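Local coordinates for glutaredoxin (Grx-1) (Archaeoglobus fulgidus, PDB 3IC4), which probably serves as a small thiol-disulfide oxidoreductase of the thioredoxin-like glutaredoxin family, likely transferring electrons, at residues E40-I44 with D45-G49. Sequence-based numbering, arbitrary orientation.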
loop_
_atom_site.group_PDB
_atom_site.type_symbol
_atom_site.label_atom_id
_atom_site.label_comp_id
_atom_site.label_asym_id
_atom_site.label_seq_id
_atom_site.Cartn_x
_atom_site.Cartn_y
_atom_site.Cartn_z
ATOM N N GLU A 40 0.155 1.551 7.681
ATOM C CA GLU A 40 1.059 2.515 7.152
ATOM C C GLU A 40 0.730 2.762 5.677
ATOM O O GLU A 40 0.261 1.853 4.984
ATOM C CB GLU A 40 2.504 2.036 7.357
ATOM C CG GLU A 40 2.798 1.718 8.833
ATOM C CD GLU A 40 2.718 2.942 9.747
ATOM O OE1 GLU A 40 2.924 4.067 9.285
ATOM O OE2 GLU A 40 2.427 2.782 10.956
ATOM N N VAL A 41 1.063 3.948 5.199
ATOM C CA VAL A 41 0.857 4.301 3.757
ATOM C C VAL A 41 2.153 4.856 3.168
ATOM O O VAL A 41 2.852 5.644 3.832
ATOM C CB VAL A 41 -0.303 5.323 3.486
ATOM C CG1 VAL A 41 -0.154 6.680 4.203
ATOM C CG2 VAL A 41 -0.441 5.597 1.950
ATOM N N ILE A 42 2.480 4.398 1.969
ATOM C CA ILE A 42 3.536 4.981 1.159
ATOM C C ILE A 42 2.920 5.678 -0.058
ATOM O O ILE A 42 2.321 5.024 -0.918
ATOM C CB ILE A 42 4.565 3.946 0.716
ATOM C CG1 ILE A 42 5.240 3.304 1.952
ATOM C CG2 ILE A 42 5.583 4.555 -0.222
ATOM C CD1 ILE A 42 6.201 2.170 1.594
ATOM N N TRP A 43 3.102 6.998 -0.121
ATOM C CA TRP A 43 2.676 7.785 -1.265
ATOM C C TRP A 43 3.853 7.852 -2.263
ATOM O O TRP A 43 4.904 8.528 -2.034
ATOM C CB TRP A 43 2.332 9.172 -0.795
ATOM C CG TRP A 43 1.197 9.281 0.130
ATOM C CD1 TRP A 43 1.213 9.957 1.318
ATOM C CD2 TRP A 43 -0.153 8.809 -0.037
ATOM N NE1 TRP A 43 -0.026 9.929 1.887
ATOM C CE2 TRP A 43 -0.885 9.221 1.095
ATOM C CE3 TRP A 43 -0.829 8.110 -1.030
ATOM C CZ2 TRP A 43 -2.271 8.966 1.238
ATOM C CZ3 TRP A 43 -2.201 7.830 -0.855
ATOM C CH2 TRP A 43 -2.880 8.220 0.250
ATOM N N ILE A 44 3.656 7.190 -3.369
ATOM C CA ILE A 44 4.725 6.993 -4.339
ATOM C C ILE A 44 5.012 8.334 -4.995
ATOM O O ILE A 44 6.146 8.632 -5.375
ATOM C CB ILE A 44 4.283 5.925 -5.384
ATOM C CG1 ILE A 44 4.074 4.563 -4.677
ATOM C CG2 ILE A 44 5.250 5.878 -6.527
ATOM C CD1 ILE A 44 3.578 3.482 -5.513
ATOM N N ASP A 45 3.989 9.183 -5.095
ATOM C CA ASP A 45 4.188 10.507 -5.634
ATOM C C ASP A 45 5.045 11.467 -4.811
ATOM O O ASP A 45 5.480 12.520 -5.323
ATOM C CB ASP A 45 2.843 11.112 -5.967
ATOM C CG ASP A 45 1.932 11.254 -4.772
ATOM O OD1 ASP A 45 1.649 10.270 -4.064
ATOM O OD2 ASP A 45 1.412 12.421 -4.608
ATOM N N LYS A 46 5.189 11.166 -3.526
ATOM C CA LYS A 46 6.059 11.921 -2.606
ATOM C C LYS A 46 7.502 11.438 -2.612
ATOM O O LYS A 46 8.359 12.030 -1.959
ATOM C CB LYS A 46 5.459 11.834 -1.209
ATOM C CG LYS A 46 4.038 12.390 -1.140
ATOM C CD LYS A 46 3.989 13.912 -1.129
ATOM C CE LYS A 46 2.663 14.479 -1.704
ATOM N NZ LYS A 46 1.543 14.441 -0.734
ATOM N N LEU A 47 7.774 10.365 -3.357
ATOM C CA LEU A 47 9.110 9.845 -3.620
ATOM C C LEU A 47 9.633 10.357 -4.954
ATOM O O LEU A 47 8.864 10.744 -5.820
ATOM C CB LEU A 47 9.057 8.308 -3.647
ATOM C CG LEU A 47 8.496 7.659 -2.355
ATOM C CD1 LEU A 47 8.508 6.153 -2.401
ATOM C CD2 LEU A 47 9.281 8.121 -1.177
ATOM N N GLU A 48 10.944 10.321 -5.134
ATOM C CA GLU A 48 11.577 10.786 -6.373
ATOM C C GLU A 48 12.666 9.819 -6.762
ATOM O O GLU A 48 13.246 9.140 -5.901
ATOM C CB GLU A 48 12.204 12.197 -6.203
ATOM C CG GLU A 48 11.194 13.341 -5.983
ATOM C CD GLU A 48 10.292 13.669 -7.222
ATOM O OE1 GLU A 48 10.616 13.231 -8.361
ATOM O OE2 GLU A 48 9.257 14.401 -7.038
ATOM N N GLY A 49 12.940 9.764 -8.064
ATOM C CA GLY A 49 14.154 9.132 -8.573
ATOM C C GLY A 49 14.216 7.643 -8.270
ATOM O O GLY A 49 13.249 6.929 -8.479
#
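In D45 a chi1 of 61° sets CG between the residue's own backbone N and carbonyl carbon, and chi2 of -56° then brings OD1 to 3.5 Å from CB of W43, a van der Waals approach. K46 carries CG beside its backbone N (chi1 -59°), 3.7 Å from the same W43 CB; thus two side chains close on the W43 methylene, both oblique to the indole, whose one defined face is taken by V41 CG2. A bent chain takes K46 NZ to 5.4 Å from the centroid of the five-membered ring of W43, a long approach and at most a weak cation-pi attraction. Two successive i to i+3 bonds mark the short 3-10 turn: K46 N donates to W43 O at 3.0 Å, and L47 N to I44 O at 3.1 Å. Past the turn L47 CD1 meets I42 CG2 at 4.0 Å, an apolar touch linking strand 40-43 to the loop before helix 49-63, whose V55 L47 also contacts. D45 OD2 is hydrogen-bonded to S20 OG, and K46 NZ makes a weak hydrogen bond to the same hydroxyl. Two backbone bonds thus hold the turn, while polar ends gather at S20 beside W43, which touches the C22/C25 pair, a probable thioredoxin-type redox motif.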